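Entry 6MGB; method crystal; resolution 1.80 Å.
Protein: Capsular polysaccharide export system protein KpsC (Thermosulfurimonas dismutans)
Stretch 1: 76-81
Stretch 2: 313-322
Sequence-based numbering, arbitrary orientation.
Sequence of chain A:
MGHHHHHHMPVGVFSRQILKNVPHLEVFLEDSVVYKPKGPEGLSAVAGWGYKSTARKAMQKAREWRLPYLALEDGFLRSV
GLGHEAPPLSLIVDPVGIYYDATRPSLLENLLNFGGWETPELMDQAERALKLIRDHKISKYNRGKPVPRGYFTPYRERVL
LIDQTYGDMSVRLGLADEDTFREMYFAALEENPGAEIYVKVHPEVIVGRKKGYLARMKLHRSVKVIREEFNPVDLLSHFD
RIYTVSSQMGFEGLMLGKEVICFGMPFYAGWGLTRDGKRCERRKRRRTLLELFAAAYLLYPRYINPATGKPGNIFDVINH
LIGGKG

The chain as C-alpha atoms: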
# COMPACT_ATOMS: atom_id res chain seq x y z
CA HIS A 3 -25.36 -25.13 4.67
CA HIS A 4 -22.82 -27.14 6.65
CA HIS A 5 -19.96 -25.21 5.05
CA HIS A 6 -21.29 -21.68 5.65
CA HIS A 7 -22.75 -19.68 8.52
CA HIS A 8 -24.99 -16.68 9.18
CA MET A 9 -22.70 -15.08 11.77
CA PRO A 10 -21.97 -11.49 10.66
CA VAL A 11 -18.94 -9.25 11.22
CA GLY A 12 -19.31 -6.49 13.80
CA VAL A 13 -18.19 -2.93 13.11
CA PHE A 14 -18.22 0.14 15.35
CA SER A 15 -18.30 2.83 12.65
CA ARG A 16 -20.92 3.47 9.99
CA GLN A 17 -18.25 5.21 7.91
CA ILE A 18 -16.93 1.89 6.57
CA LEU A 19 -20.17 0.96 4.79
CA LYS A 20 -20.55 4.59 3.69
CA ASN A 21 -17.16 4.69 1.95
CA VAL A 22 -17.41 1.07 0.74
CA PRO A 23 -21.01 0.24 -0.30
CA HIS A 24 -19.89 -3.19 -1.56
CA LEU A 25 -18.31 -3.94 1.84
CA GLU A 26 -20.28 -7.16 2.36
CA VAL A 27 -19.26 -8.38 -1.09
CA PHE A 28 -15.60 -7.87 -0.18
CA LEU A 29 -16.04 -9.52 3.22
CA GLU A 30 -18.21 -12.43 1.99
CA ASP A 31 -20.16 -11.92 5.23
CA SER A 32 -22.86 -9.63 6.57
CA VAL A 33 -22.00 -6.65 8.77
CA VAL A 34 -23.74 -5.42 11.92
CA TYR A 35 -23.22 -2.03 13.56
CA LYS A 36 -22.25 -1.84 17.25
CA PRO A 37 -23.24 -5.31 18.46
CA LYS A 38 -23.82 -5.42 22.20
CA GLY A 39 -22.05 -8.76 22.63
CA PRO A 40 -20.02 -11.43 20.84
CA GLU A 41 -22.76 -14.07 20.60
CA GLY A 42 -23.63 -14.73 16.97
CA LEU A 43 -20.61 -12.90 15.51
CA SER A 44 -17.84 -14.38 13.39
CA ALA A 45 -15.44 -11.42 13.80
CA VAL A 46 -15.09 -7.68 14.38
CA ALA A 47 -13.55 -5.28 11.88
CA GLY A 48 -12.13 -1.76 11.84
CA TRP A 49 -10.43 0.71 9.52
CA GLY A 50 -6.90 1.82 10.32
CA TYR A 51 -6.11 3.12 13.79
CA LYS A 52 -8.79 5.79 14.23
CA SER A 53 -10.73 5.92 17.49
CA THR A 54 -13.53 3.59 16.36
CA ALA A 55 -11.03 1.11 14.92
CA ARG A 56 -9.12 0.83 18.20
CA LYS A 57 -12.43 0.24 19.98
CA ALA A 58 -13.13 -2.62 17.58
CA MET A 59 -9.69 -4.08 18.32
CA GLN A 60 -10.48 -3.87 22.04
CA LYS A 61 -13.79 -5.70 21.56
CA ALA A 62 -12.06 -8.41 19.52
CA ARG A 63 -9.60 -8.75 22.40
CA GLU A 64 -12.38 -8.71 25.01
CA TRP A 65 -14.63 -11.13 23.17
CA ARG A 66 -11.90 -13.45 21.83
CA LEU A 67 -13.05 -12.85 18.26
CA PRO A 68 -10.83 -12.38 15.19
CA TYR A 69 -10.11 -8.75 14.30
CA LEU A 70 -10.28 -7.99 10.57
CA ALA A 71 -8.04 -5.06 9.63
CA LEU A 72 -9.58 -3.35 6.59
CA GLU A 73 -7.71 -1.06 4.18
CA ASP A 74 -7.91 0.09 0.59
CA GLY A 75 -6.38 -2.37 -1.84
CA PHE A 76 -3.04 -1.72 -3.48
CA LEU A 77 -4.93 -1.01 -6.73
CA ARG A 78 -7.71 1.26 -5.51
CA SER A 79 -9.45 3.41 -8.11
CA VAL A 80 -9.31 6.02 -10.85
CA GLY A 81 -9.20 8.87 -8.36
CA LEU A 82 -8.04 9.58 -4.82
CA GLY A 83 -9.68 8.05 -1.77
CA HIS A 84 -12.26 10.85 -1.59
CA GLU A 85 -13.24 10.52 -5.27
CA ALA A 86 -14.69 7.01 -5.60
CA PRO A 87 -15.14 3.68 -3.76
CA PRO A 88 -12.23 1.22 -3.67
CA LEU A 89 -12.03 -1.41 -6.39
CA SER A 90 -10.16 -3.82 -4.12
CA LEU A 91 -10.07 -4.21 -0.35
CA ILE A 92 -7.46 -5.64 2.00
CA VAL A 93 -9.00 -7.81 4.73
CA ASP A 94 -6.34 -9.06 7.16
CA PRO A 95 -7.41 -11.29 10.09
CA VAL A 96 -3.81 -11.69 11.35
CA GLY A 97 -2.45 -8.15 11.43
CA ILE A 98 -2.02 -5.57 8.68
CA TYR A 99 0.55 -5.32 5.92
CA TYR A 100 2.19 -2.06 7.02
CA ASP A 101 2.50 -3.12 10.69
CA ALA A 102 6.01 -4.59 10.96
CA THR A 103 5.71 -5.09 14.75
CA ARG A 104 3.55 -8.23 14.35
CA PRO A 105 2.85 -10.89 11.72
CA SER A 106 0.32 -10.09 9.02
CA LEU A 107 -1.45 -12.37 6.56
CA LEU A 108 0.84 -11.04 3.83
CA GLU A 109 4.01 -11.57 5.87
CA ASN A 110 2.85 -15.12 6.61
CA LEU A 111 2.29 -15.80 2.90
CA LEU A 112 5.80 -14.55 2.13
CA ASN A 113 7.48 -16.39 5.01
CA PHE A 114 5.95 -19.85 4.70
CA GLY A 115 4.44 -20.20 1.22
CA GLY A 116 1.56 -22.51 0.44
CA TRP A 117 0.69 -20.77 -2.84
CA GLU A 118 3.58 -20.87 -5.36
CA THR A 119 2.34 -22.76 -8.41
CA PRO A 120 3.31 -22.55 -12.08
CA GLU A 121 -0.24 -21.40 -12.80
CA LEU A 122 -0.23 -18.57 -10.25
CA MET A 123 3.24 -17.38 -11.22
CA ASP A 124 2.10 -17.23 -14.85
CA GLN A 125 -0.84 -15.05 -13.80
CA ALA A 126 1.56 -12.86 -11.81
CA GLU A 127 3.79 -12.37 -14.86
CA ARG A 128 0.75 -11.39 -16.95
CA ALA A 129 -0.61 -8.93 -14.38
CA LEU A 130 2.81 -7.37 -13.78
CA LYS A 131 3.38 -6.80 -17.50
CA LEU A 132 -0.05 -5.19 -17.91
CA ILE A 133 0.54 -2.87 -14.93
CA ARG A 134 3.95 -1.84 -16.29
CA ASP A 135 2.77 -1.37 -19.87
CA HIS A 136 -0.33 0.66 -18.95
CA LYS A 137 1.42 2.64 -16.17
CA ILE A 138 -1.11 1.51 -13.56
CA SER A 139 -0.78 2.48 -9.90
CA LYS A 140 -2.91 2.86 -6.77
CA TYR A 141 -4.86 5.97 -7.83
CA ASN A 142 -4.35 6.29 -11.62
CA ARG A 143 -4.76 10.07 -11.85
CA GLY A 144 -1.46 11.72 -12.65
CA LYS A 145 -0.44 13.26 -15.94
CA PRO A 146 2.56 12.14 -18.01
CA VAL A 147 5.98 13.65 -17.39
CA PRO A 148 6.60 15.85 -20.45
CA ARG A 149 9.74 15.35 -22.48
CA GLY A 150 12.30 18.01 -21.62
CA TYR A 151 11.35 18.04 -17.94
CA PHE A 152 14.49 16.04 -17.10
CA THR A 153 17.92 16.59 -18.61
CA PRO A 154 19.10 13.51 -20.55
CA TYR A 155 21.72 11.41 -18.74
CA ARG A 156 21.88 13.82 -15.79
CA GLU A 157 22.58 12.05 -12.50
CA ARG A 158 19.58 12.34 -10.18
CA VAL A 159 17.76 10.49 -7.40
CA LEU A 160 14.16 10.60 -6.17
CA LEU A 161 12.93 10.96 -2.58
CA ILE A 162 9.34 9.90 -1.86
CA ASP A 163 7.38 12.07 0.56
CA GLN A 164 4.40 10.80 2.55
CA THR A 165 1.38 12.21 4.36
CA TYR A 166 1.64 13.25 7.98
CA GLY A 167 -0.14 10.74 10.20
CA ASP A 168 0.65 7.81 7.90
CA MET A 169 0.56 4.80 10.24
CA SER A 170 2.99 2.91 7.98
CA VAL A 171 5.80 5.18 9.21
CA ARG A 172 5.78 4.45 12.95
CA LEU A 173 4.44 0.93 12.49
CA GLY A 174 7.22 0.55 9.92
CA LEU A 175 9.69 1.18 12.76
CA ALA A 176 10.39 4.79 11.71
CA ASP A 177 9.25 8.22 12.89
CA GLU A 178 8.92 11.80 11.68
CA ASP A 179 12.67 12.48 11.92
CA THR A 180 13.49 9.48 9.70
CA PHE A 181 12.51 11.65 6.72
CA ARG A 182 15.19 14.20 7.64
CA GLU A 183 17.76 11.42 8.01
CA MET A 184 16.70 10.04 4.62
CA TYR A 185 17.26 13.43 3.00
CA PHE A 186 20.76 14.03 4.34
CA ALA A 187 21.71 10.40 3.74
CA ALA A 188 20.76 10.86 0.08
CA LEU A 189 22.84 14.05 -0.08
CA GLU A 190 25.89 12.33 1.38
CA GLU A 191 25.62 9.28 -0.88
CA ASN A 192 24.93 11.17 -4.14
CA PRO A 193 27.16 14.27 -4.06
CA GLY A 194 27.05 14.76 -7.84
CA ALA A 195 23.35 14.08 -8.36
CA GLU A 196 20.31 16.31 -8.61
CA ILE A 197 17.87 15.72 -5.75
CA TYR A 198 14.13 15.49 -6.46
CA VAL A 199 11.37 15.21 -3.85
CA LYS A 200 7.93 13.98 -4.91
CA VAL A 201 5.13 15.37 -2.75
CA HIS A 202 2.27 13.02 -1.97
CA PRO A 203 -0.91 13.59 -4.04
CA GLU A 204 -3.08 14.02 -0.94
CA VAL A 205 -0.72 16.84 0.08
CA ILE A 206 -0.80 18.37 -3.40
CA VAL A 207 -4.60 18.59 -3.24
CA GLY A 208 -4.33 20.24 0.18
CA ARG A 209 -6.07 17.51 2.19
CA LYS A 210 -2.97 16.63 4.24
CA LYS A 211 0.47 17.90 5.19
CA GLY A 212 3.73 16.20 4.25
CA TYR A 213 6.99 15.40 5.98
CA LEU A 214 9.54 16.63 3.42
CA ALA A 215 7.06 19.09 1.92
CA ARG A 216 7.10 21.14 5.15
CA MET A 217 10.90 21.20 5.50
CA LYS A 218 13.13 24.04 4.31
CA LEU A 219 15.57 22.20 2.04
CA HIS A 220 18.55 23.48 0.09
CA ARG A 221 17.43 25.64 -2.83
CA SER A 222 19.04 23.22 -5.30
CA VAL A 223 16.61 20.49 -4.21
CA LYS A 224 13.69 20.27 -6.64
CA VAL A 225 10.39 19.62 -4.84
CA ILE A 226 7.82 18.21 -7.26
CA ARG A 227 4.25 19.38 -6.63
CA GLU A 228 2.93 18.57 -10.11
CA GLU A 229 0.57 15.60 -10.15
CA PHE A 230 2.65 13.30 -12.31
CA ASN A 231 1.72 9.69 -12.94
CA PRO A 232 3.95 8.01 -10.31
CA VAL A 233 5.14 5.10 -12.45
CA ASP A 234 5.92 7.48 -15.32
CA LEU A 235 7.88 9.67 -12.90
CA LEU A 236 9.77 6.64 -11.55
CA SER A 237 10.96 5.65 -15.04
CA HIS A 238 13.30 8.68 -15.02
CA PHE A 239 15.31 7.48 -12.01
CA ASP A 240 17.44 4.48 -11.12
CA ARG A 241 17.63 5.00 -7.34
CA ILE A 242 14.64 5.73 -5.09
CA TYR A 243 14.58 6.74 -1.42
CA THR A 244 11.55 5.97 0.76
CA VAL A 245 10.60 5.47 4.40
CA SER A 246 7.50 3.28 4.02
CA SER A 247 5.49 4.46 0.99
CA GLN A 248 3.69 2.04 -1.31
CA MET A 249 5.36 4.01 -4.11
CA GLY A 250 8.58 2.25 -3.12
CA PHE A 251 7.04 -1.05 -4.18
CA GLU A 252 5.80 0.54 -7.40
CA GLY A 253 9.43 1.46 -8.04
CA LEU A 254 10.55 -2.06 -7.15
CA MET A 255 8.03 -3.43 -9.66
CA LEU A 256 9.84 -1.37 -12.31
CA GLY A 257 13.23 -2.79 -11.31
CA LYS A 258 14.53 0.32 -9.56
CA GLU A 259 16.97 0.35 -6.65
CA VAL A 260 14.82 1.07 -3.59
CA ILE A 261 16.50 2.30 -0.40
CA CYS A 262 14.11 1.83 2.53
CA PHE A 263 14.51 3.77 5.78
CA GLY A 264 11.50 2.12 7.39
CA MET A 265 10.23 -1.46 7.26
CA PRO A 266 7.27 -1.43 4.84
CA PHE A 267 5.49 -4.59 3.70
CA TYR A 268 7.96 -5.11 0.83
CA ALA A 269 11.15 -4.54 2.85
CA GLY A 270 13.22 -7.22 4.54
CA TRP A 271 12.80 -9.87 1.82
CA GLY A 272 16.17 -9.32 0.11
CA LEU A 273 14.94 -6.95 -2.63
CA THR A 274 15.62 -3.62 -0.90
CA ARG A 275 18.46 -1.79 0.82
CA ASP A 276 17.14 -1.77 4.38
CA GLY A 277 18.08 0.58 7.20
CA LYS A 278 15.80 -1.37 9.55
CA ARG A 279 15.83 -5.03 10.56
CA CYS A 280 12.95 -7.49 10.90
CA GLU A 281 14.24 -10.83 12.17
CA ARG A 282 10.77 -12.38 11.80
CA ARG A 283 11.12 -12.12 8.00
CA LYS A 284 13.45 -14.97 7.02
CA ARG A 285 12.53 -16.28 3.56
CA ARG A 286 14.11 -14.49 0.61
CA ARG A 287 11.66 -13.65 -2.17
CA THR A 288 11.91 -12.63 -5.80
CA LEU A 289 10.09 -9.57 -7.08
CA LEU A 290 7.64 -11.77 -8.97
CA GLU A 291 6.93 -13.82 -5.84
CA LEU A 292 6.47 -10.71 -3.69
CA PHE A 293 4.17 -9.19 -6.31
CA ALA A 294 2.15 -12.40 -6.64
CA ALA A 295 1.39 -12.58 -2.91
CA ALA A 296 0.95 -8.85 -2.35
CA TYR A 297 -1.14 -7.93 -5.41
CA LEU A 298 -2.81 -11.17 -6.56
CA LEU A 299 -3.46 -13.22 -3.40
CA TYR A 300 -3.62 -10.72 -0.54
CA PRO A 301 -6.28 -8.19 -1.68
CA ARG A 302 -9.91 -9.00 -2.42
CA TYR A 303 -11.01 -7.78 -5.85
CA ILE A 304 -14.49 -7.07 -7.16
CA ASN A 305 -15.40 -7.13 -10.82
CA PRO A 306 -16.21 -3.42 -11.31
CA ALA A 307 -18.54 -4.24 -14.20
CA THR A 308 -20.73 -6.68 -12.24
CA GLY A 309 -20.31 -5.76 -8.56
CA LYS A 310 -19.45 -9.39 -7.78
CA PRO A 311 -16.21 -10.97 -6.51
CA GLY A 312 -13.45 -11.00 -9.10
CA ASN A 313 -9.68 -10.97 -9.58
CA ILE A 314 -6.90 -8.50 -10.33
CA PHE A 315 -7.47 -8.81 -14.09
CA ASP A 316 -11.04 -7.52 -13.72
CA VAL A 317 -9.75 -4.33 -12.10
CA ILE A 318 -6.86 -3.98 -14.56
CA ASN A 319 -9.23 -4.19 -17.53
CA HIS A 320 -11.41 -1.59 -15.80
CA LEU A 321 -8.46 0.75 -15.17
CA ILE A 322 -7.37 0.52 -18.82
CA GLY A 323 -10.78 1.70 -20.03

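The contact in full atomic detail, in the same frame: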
# COMPACT_ATOMS: atom_id res chain seq x y z
N PHE A 76 -4.21 -2.34 -2.87
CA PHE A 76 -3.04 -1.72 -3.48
C PHE A 76 -3.39 -1.07 -4.82
O PHE A 76 -2.81 -0.03 -5.17
CB PHE A 76 -1.93 -2.75 -3.65
CG PHE A 76 -1.33 -3.21 -2.35
CD1 PHE A 76 -0.92 -2.30 -1.39
CD2 PHE A 76 -1.17 -4.57 -2.09
CE1 PHE A 76 -0.37 -2.72 -0.20
CE2 PHE A 76 -0.62 -4.99 -0.89
CZ PHE A 76 -0.22 -4.07 0.05
N LEU A 77 -4.31 -1.66 -5.57
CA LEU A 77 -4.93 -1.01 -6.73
C LEU A 77 -6.32 -0.56 -6.29
O LEU A 77 -7.20 -1.39 -6.07
CB LEU A 77 -5.01 -1.95 -7.92
CG LEU A 77 -3.70 -2.53 -8.46
CD1 LEU A 77 -3.98 -3.39 -9.68
CD2 LEU A 77 -2.71 -1.43 -8.79
N ARG A 78 -6.52 0.75 -6.16
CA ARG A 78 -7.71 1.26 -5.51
C ARG A 78 -8.77 1.77 -6.49
O ARG A 78 -9.92 1.32 -6.44
CB ARG A 78 -7.35 2.38 -4.52
CG ARG A 78 -8.52 2.74 -3.61
CD ARG A 78 -8.38 4.10 -2.97
NE ARG A 78 -9.53 4.40 -2.13
CZ ARG A 78 -10.72 4.79 -2.60
NH1 ARG A 78 -10.92 4.91 -3.90
NH2 ARG A 78 -11.71 5.04 -1.76
N SER A 79 -8.42 2.70 -7.36
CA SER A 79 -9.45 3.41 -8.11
C SER A 79 -8.82 4.28 -9.19
O SER A 79 -7.59 4.39 -9.30
CB SER A 79 -10.32 4.25 -7.18
OG SER A 79 -9.50 5.13 -6.41
N VAL A 80 -9.68 4.89 -10.00
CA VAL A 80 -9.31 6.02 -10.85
C VAL A 80 -9.76 7.25 -10.08
O VAL A 80 -10.89 7.72 -10.20
CB VAL A 80 -9.96 5.93 -12.23
CG1 VAL A 80 -9.57 7.14 -13.07
CG2 VAL A 80 -9.57 4.64 -12.92
N GLY A 81 -8.86 7.79 -9.26
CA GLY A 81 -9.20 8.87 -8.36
C GLY A 81 -8.71 8.63 -6.95
O GLY A 81 -8.47 7.48 -6.56
N ASN A 313 -11.12 -10.82 -9.74
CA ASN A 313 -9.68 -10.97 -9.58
C ASN A 313 -8.99 -9.71 -10.10
O ASN A 313 -9.63 -8.79 -10.59
CB ASN A 313 -9.17 -12.23 -10.30
CG ASN A 313 -9.53 -12.24 -11.78
OD1 ASN A 313 -9.40 -11.23 -12.47
ND2 ASN A 313 -10.00 -13.38 -12.26
N ILE A 314 -7.66 -9.70 -9.99
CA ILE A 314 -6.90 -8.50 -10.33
C ILE A 314 -7.11 -8.11 -11.79
O ILE A 314 -7.09 -6.93 -12.14
CB ILE A 314 -5.40 -8.72 -10.03
CG1 ILE A 314 -4.63 -7.40 -10.18
CG2 ILE A 314 -4.82 -9.80 -10.93
CD1 ILE A 314 -3.17 -7.49 -9.77
N PHE A 315 -7.33 -9.10 -12.66
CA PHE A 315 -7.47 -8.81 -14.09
C PHE A 315 -8.78 -8.08 -14.38
O PHE A 315 -8.86 -7.32 -15.35
CB PHE A 315 -7.38 -10.10 -14.89
CG PHE A 315 -6.04 -10.77 -14.80
CD1 PHE A 315 -4.97 -10.31 -15.55
CD2 PHE A 315 -5.84 -11.85 -13.95
CE1 PHE A 315 -3.73 -10.92 -15.46
CE2 PHE A 315 -4.60 -12.46 -13.86
CZ PHE A 315 -3.55 -11.99 -14.62
N ASP A 316 -9.81 -8.28 -13.56
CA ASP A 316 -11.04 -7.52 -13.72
C ASP A 316 -10.81 -6.04 -13.46
O ASP A 316 -11.33 -5.18 -14.17
CB ASP A 316 -12.13 -8.06 -12.80
CG ASP A 316 -12.48 -9.51 -13.09
OD1 ASP A 316 -12.53 -9.88 -14.29
OD2 ASP A 316 -12.71 -10.27 -12.13
N VAL A 317 -10.02 -5.73 -12.43
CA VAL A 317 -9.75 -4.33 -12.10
C VAL A 317 -8.79 -3.72 -13.12
O VAL A 317 -8.95 -2.56 -13.53
CB VAL A 317 -9.22 -4.22 -10.66
CG1 VAL A 317 -8.58 -2.86 -10.40
CG2 VAL A 317 -10.35 -4.47 -9.67
N ILE A 318 -7.77 -4.48 -13.54
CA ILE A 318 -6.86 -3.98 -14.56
C ILE A 318 -7.63 -3.58 -15.81
O ILE A 318 -7.51 -2.46 -16.31
CB ILE A 318 -5.77 -5.02 -14.87
CG1 ILE A 318 -4.83 -5.18 -13.67
CG2 ILE A 318 -4.96 -4.61 -16.11
CD1 ILE A 318 -3.78 -6.27 -13.82
N ASN A 319 -8.44 -4.50 -16.34
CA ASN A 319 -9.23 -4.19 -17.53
C ASN A 319 -10.11 -2.97 -17.31
O ASN A 319 -10.33 -2.20 -18.25
CB ASN A 319 -10.08 -5.40 -17.92
CG ASN A 319 -9.29 -6.45 -18.67
OD1 ASN A 319 -8.24 -6.16 -19.25
ND2 ASN A 319 -9.79 -7.68 -18.66
N HIS A 320 -10.61 -2.77 -16.09
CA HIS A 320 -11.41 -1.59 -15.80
C HIS A 320 -10.54 -0.33 -15.79
O HIS A 320 -10.96 0.72 -16.29
CB HIS A 320 -12.12 -1.76 -14.46
CG HIS A 320 -12.98 -0.59 -14.08
ND1 HIS A 320 -12.60 0.33 -13.13
CD2 HIS A 320 -14.20 -0.19 -14.53
CE1 HIS A 320 -13.55 1.25 -13.01
NE2 HIS A 320 -14.53 0.95 -13.84
N LEU A 321 -9.34 -0.42 -15.23
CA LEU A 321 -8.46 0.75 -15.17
C LEU A 321 -7.97 1.15 -16.55
O LEU A 321 -7.73 2.34 -16.80
CB LEU A 321 -7.28 0.47 -14.25
CG LEU A 321 -7.58 0.31 -12.76
CD1 LEU A 321 -6.31 -0.03 -12.00
CD2 LEU A 321 -8.22 1.57 -12.18
N ILE A 322 -7.81 0.19 -17.46
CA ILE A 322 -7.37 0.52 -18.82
C ILE A 322 -8.43 1.36 -19.52
O ILE A 322 -8.11 2.35 -20.19
CB ILE A 322 -7.05 -0.77 -19.61
CG1 ILE A 322 -5.85 -1.48 -18.97
CG2 ILE A 322 -6.76 -0.44 -21.07
CD1 ILE A 322 -5.48 -2.80 -19.63

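An irregular segment, 76-81, lies against a helix that runs from Ile 314 to Ile 322, and the residues that touch are at least 237 positions apart in sequence. The backbones keep a side chain's distance: the CA atoms of Leu 77 and Val 317 are 7.9 Å apart, those of Val 80 and Leu 321 6.9 Å. No hydrogen bond crosses the gap, so the contact, 261 Å² of buried surface, rests on apolar packing.

Two anchors carry the irregular side, Leu 77 and Val 80, both with CA-to-CB directed toward the helix. Leu 77, in the m,t rotamer, meets three residues on one side of the helix: its CD1 lies 4.1 Å from Ile 314 CG1 and 4.5 Å from Ile 318 CG1, while its CB is 4.4 Å from Val 317 CG1. The i, i+3, i+4 spacing gathers these three side chains around one leucine. Val 80 makes the tightest approach, CG2 to Leu 321 CD2 at 3.4 Å. Leu 321 starts sideways, yet its end comes nearer, and the same CD2 lies 4.1 Å from Ser 79 O, a plain van der Waals contact.

Several polar groups bond within their own stretch, and Arg 78 also bonds elsewhere in the structure. The CA-to-CB bonds of Arg 78 and Ser 79 are directed away from the helix; Arg 78 NH1 donates to Ser 79 OG at 2.9 Å, and Ser 79 OG donates to Gly 81 O at 2.6 Å. Gly 81 has phi/psi of 132/156, where a CB would jam against the preceding carbonyl.

On the helix, Asn 313 is the N-cap: its OD1 accepts from Asp 316 N at 3.2 Å and, weakly, from Phe 315 N at 3.0 Å. Asp 316 OD2 reciprocates, accepting from Asn 313 N at 2.9 Å. The cap satisfies amides at the helix start, while backbone bonds such as Leu 321 N to Val 317 O, 2.8 Å, are the i to i+4 bonds of the helix that carries the apolar residues.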